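Long-range contact in 3-oxo-tetronate kinase (Cupriavidus necator, PDB 5DMH), which phosphorylates 3-oxo-tetronate to 3-oxo-tetronate 4-phosphate at the expense of ATP: residues A[383-395]-A[442-454]. Numbering follows the deposited sequence. Where two conformers were deposited one is given.
Sequences RGTRRFVVAGGET and DFFDEALRQLGGH. With ADP (adenosine-5'-diphosphate), chain C.
In the nucleotide-binding C-terminal domain of this kinase, R387, V389 and A391 of strand 387-391 pack against the C-terminal helix 443-451, and the same strand delivers a glycine-rich turn to ADP. Strand and helix run nearly antiparallel, at 150°, with axes 8.6 Å apart at their closest approach. V389 sits at the middle of the interface. With CG1 anti to the backbone N (chi1 178°), CG2 stands anti to the carbonyl carbon and reaches A447 CB at 3.8 Å and also meets L448 CD2 and L451 CD1, while CG1 turns to F443 CE2 at 3.9 Å. Nearer the nucleotide, A391 CB lies at the edge of the F444 ring, close to its plane. Beyond it, G392 takes the N-cap position of helix 393-403, whose first turn grips the diphosphate: G393 N bonds to ADP O1B at 2.9 Å, E394 N to O2A, and T395 to O1A through both N and OG1. S294 and G436 add further hydrogen bonds to ADP. At the other end of the strand, the R387 chain bends at chi3 (-70°) and lays its guanidinium over the end of the helix, with L448 CD2 over one face and G453 O over the opposite one. NH1 is hydrogen-bonded to G286 O, a second polar hold on the group. NH2 donates to L448 O at 3.0 Å, within the guanidinium plane but well above the plane of that carbonyl.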
loop_
_atom_site.group_PDB
_atom_site.type_symbol
_atom_site.label_atom_id
_atom_site.label_comp_id
_atom_site.label_asym_id
_atom_site.label_seq_id
_atom_site.Cartn_x
_atom_site.Cartn_y
_atom_site.Cartn_z
ATOM N N ARG A 383 -20.291 13.349 -12.279
ATOM C CA ARG A 383 -21.407 14.076 -11.667
ATOM C C ARG A 383 -20.969 15.150 -10.668
ATOM O O ARG A 383 -21.821 15.768 -10.033
ATOM C CB ARG A 383 -22.393 13.102 -11.011
ATOM C CG ARG A 383 -23.169 12.291 -12.029
ATOM C CD ARG A 383 -23.995 11.181 -11.406
ATOM N NE ARG A 383 -24.256 10.140 -12.400
ATOM C CZ ARG A 383 -25.339 9.372 -12.426
ATOM N NH1 ARG A 383 -26.289 9.509 -11.515
ATOM N NH2 ARG A 383 -25.477 8.464 -13.380
ATOM N N GLY A 384 -19.658 15.349 -10.515
ATOM C CA GLY A 384 -19.125 16.450 -9.723
ATOM C C GLY A 384 -18.581 16.060 -8.340
ATOM O O GLY A 384 -18.223 16.931 -7.548
ATOM N N THR A 385 -18.519 14.770 -8.052
ATOM C CA THR A 385 -18.028 14.309 -6.751
ATOM C C THR A 385 -16.540 14.644 -6.665
ATOM O O THR A 385 -15.818 14.465 -7.647
ATOM C CB THR A 385 -18.308 12.796 -6.552
ATOM O OG1 THR A 385 -19.731 12.593 -6.491
ATOM C CG2 THR A 385 -17.673 12.277 -5.266
ATOM N N ARG A 386 -16.106 15.175 -5.516
ATOM C CA ARG A 386 -14.745 15.683 -5.364
ATOM C C ARG A 386 -13.961 14.953 -4.264
ATOM O O ARG A 386 -12.733 15.010 -4.249
ATOM C CB ARG A 386 -14.762 17.179 -5.055
ATOM C CG ARG A 386 -15.404 18.020 -6.145
ATOM C CD ARG A 386 -14.462 18.220 -7.313
ATOM N NE ARG A 386 -13.268 18.957 -6.895
ATOM C CZ ARG A 386 -13.227 20.270 -6.698
ATOM N NH1 ARG A 386 -14.308 21.011 -6.897
ATOM N NH2 ARG A 386 -12.097 20.846 -6.309
ATOM N N ARG A 387 -14.665 14.312 -3.329
ATOM C CA ARG A 387 -13.990 13.611 -2.210
ATOM C C ARG A 387 -14.305 12.123 -2.264
ATOM O O ARG A 387 -15.467 11.730 -2.293
ATOM C CB ARG A 387 -14.418 14.174 -0.839
ATOM C CG ARG A 387 -14.114 15.666 -0.619
ATOM C CD ARG A 387 -14.670 16.171 0.715
ATOM N NE ARG A 387 -16.123 16.216 0.683
ATOM C CZ ARG A 387 -16.947 15.893 1.677
ATOM N NH1 ARG A 387 -18.258 15.982 1.483
ATOM N NH2 ARG A 387 -16.497 15.491 2.851
ATOM N N PHE A 388 -13.252 11.312 -2.276
ATOM C CA PHE A 388 -13.372 9.863 -2.364
ATOM C C PHE A 388 -12.585 9.188 -1.271
ATOM O O PHE A 388 -11.347 9.323 -1.210
ATOM C CB PHE A 388 -12.828 9.393 -3.717
ATOM C CG PHE A 388 -13.526 9.980 -4.901
ATOM C CD1 PHE A 388 -13.249 11.274 -5.321
ATOM C CD2 PHE A 388 -14.434 9.223 -5.635
ATOM C CE1 PHE A 388 -13.884 11.803 -6.435
ATOM C CE2 PHE A 388 -15.058 9.757 -6.737
ATOM C CZ PHE A 388 -14.797 11.034 -7.133
ATOM N N VAL A 389 -13.289 8.434 -0.423
ATOM C CA VAL A 389 -12.672 7.550 0.572
ATOM C C VAL A 389 -12.849 6.115 0.096
ATOM O O VAL A 389 -13.960 5.672 -0.125
ATOM C CB VAL A 389 -13.352 7.705 1.954
ATOM C CG1 VAL A 389 -12.736 6.750 2.963
ATOM C CG2 VAL A 389 -13.261 9.148 2.428
ATOM N N VAL A 390 -11.733 5.422 -0.103
ATOM C CA VAL A 390 -11.715 4.085 -0.651
ATOM C C VAL A 390 -11.056 3.131 0.341
ATOM O O VAL A 390 -9.935 3.361 0.771
ATOM C CB VAL A 390 -10.963 4.024 -1.990
ATOM C CG1 VAL A 390 -11.149 2.650 -2.628
ATOM C CG2 VAL A 390 -11.401 5.138 -2.953
ATOM N N ALA A 391 -11.752 2.060 0.676
ATOM C CA ALA A 391 -11.248 1.057 1.598
ATOM C C ALA A 391 -10.802 -0.157 0.819
ATOM O O ALA A 391 -11.621 -0.783 0.136
ATOM C CB ALA A 391 -12.328 0.678 2.608
ATOM N N GLY A 392 -9.500 -0.467 0.882
ATOM C CA GLY A 392 -8.965 -1.626 0.204
ATOM C C GLY A 392 -7.877 -1.267 -0.810
ATOM O O GLY A 392 -7.996 -0.306 -1.572
ATOM N N GLY A 393 -6.804 -2.040 -0.800
ATOM C CA GLY A 393 -5.675 -1.822 -1.709
ATOM C C GLY A 393 -5.989 -1.990 -3.192
ATOM O O GLY A 393 -5.849 -1.050 -4.019
ATOM N N GLU A 394 -6.407 -3.199 -3.551
ATOM C CA GLU A 394 -6.826 -3.483 -4.917
ATOM C C GLU A 394 -8.000 -2.599 -5.282
ATOM O O GLU A 394 -8.121 -2.141 -6.417
ATOM C CB GLU A 394 -7.247 -4.943 -5.071
ATOM C CG GLU A 394 -6.157 -5.933 -4.743
ATOM C CD GLU A 394 -4.950 -5.821 -5.650
ATOM O OE1 GLU A 394 -5.124 -5.581 -6.859
ATOM O OE2 GLU A 394 -3.836 -5.966 -5.138
ATOM N N THR A 395 -8.885 -2.388 -4.319
ATOM C CA THR A 395 -10.051 -1.584 -4.576
ATOM C C THR A 395 -9.586 -0.178 -5.000
ATOM O O THR A 395 -10.102 0.407 -5.959
ATOM C CB THR A 395 -11.013 -1.517 -3.350
ATOM O OG1 THR A 395 -11.466 -2.834 -3.014
ATOM C CG2 THR A 395 -12.238 -0.629 -3.661
ATOM N N ASP A 442 -14.077 4.680 13.350
ATOM C CA ASP A 442 -14.698 5.902 12.868
ATOM C C ASP A 442 -14.028 6.490 11.626
ATOM O O ASP A 442 -14.291 7.635 11.259
ATOM C CB ASP A 442 -14.715 6.925 13.993
ATOM C CG ASP A 442 -15.649 6.516 15.133
ATOM O OD1 ASP A 442 -16.746 5.993 14.846
ATOM O OD2 ASP A 442 -15.280 6.688 16.305
ATOM N N PHE A 443 -13.181 5.700 10.971
ATOM C CA PHE A 443 -12.330 6.211 9.923
ATOM C C PHE A 443 -13.084 6.875 8.747
ATOM O O PHE A 443 -12.639 7.882 8.245
ATOM C CB PHE A 443 -11.437 5.118 9.379
ATOM C CG PHE A 443 -10.592 5.570 8.238
ATOM C CD1 PHE A 443 -9.381 6.185 8.463
ATOM C CD2 PHE A 443 -11.036 5.404 6.917
ATOM C CE1 PHE A 443 -8.602 6.604 7.378
ATOM C CE2 PHE A 443 -10.289 5.842 5.860
ATOM C CZ PHE A 443 -9.073 6.437 6.075
ATOM N N PHE A 444 -14.217 6.320 8.326
ATOM C CA PHE A 444 -14.874 6.834 7.134
ATOM C C PHE A 444 -15.243 8.313 7.347
ATOM O O PHE A 444 -15.007 9.161 6.475
ATOM C CB PHE A 444 -16.132 6.026 6.796
ATOM C CG PHE A 444 -15.884 4.622 6.321
ATOM C CD1 PHE A 444 -14.642 4.193 5.835
ATOM C CD2 PHE A 444 -16.924 3.719 6.323
ATOM C CE1 PHE A 444 -14.486 2.916 5.389
ATOM C CE2 PHE A 444 -16.759 2.448 5.880
ATOM C CZ PHE A 444 -15.531 2.034 5.401
ATOM N N ASP A 445 -15.831 8.623 8.503
ATOM C CA ASP A 445 -16.185 10.005 8.846
ATOM C C ASP A 445 -14.969 10.877 9.064
ATOM O O ASP A 445 -14.918 12.009 8.590
ATOM C CB ASP A 445 -17.106 10.068 10.085
ATOM C CG ASP A 445 -17.524 11.484 10.416
ATOM O OD1 ASP A 445 -18.241 12.098 9.605
ATOM O OD2 ASP A 445 -17.134 12.006 11.469
ATOM N N GLU A 446 -13.995 10.355 9.802
ATOM C CA GLU A 446 -12.744 11.071 10.004
ATOM C C GLU A 446 -12.106 11.478 8.676
ATOM O O GLU A 446 -11.687 12.632 8.503
ATOM C CB GLU A 446 -11.771 10.226 10.823
ATOM C CG GLU A 446 -12.183 10.080 12.275
ATOM C CD GLU A 446 -11.341 9.058 13.019
ATOM O OE1 GLU A 446 -11.201 7.912 12.541
ATOM O OE2 GLU A 446 -10.800 9.409 14.072
ATOM N N ALA A 447 -12.059 10.540 7.745
ATOM C CA ALA A 447 -11.456 10.776 6.427
ATOM C C ALA A 447 -12.245 11.808 5.606
ATOM O O ALA A 447 -11.670 12.783 5.088
ATOM C CB ALA A 447 -11.352 9.463 5.681
ATOM N N LEU A 448 -13.562 11.635 5.544
ATOM C CA LEU A 448 -14.398 12.542 4.772
ATOM C C LEU A 448 -14.192 13.974 5.246
ATOM O O LEU A 448 -14.077 14.897 4.436
ATOM C CB LEU A 448 -15.875 12.167 4.905
ATOM C CG LEU A 448 -16.311 11.038 3.986
ATOM C CD1 LEU A 448 -17.666 10.574 4.432
ATOM C CD2 LEU A 448 -16.352 11.521 2.516
ATOM N N ARG A 449 -14.171 14.160 6.564
ATOM C CA ARG A 449 -13.980 15.485 7.153
ATOM C C ARG A 449 -12.599 16.068 6.906
ATOM O O ARG A 449 -12.461 17.260 6.659
ATOM C CB ARG A 449 -14.249 15.458 8.670
ATOM C CG ARG A 449 -15.711 15.321 9.018
ATOM C CD ARG A 449 -15.933 15.239 10.524
ATOM N NE ARG A 449 -17.352 15.193 10.850
ATOM C CZ ARG A 449 -18.156 16.259 10.874
ATOM N NH1 ARG A 449 -17.688 17.470 10.585
ATOM N NH2 ARG A 449 -19.439 16.116 11.183
ATOM N N GLN A 450 -11.559 15.249 7.004
ATOM C CA GLN A 450 -10.234 15.771 6.772
ATOM C C GLN A 450 -10.024 16.145 5.293
ATOM O O GLN A 450 -9.314 17.093 4.992
ATOM C CB GLN A 450 -9.169 14.782 7.234
ATOM C CG GLN A 450 -7.839 15.469 7.397
ATOM C CD GLN A 450 -6.808 14.603 8.064
ATOM O OE1 GLN A 450 -7.071 13.968 9.091
ATOM N NE2 GLN A 450 -5.619 14.563 7.479
ATOM N N LEU A 451 -10.664 15.410 4.383
ATOM C CA LEU A 451 -10.548 15.683 2.948
ATOM C C LEU A 451 -11.156 17.052 2.597
ATOM O O LEU A 451 -10.684 17.754 1.693
ATOM C CB LEU A 451 -11.205 14.558 2.137
ATOM C CG LEU A 451 -10.554 13.181 2.092
ATOM C CD1 LEU A 451 -11.278 12.309 1.071
ATOM C CD2 LEU A 451 -9.068 13.258 1.757
ATOM N N GLY A 452 -12.196 17.452 3.316
ATOM C CA GLY A 452 -12.770 18.760 3.075
ATOM C C GLY A 452 -14.213 18.894 3.503
ATOM O O GLY A 452 -14.805 17.969 4.067
ATOM N N GLY A 453 -14.775 20.064 3.222
ATOM C CA GLY A 453 -16.144 20.370 3.593
ATOM C C GLY A 453 -17.200 19.825 2.647
ATOM O O GLY A 453 -16.908 19.273 1.583
ATOM N N HIS A 454 -18.448 20.035 3.038
ATOM C CA HIS A 454 -19.602 19.410 2.407
ATOM C C HIS A 454 -19.883 19.888 0.982
ATOM O O HIS A 454 -20.540 19.183 0.202
ATOM C CB HIS A 454 -20.831 19.594 3.317
ATOM C CG HIS A 454 -20.582 19.208 4.752
ATOM N ND1 HIS A 454 -19.775 19.943 5.595
ATOM C CD2 HIS A 454 -21.047 18.168 5.487
ATOM C CE1 HIS A 454 -19.750 19.371 6.790
ATOM N NE2 HIS A 454 -20.514 18.294 6.751
ATOM O OXT HIS A 454 -19.460 20.973 0.565
HETATM P PB ADP C . -7.427 -5.170 1.472
HETATM O O1B ADP C . -6.795 -3.783 1.514
HETATM O O2B ADP C . -8.290 -5.422 2.696
HETATM O O3B ADP C . -6.434 -6.282 1.169
HETATM P PA ADP C . -8.393 -5.205 -1.292
HETATM O O1A ADP C . -9.358 -4.266 -1.901
HETATM O O2A ADP C . -6.944 -5.182 -1.639
HETATM O O3A ADP C . -8.581 -5.107 0.323
HETATM O "O5'" ADP C . -8.810 -6.726 -1.589
HETATM C "C5'" ADP C . -10.106 -7.223 -1.285
HETATM C "C4'" ADP C . -10.554 -8.144 -2.416
HETATM O "O4'" ADP C . -11.662 -8.917 -1.984
HETATM C "C3'" ADP C . -11.010 -7.359 -3.638
HETATM O "O3'" ADP C . -10.661 -8.045 -4.856
HETATM C "C2'" ADP C . -12.495 -7.326 -3.453
HETATM O "O2'" ADP C . -13.189 -7.014 -4.642
HETATM C "C1'" ADP C . -12.734 -8.709 -2.897
HETATM N N9 ADP C . -14.025 -8.762 -2.220
HETATM C C8 ADP C . -14.564 -7.819 -1.410
HETATM N N7 ADP C . -15.783 -8.188 -0.991
HETATM C C5 ADP C . -16.027 -9.396 -1.553
HETATM C C6 ADP C . -17.150 -10.332 -1.540
HETATM N N6 ADP C . -18.224 -10.015 -0.788
HETATM N N1 ADP C . -17.026 -11.481 -2.233
HETATM C C2 ADP C . -15.924 -11.777 -2.952
HETATM N N3 ADP C . -14.848 -10.960 -3.040
HETATM C C4 ADP C . -14.870 -9.768 -2.370
#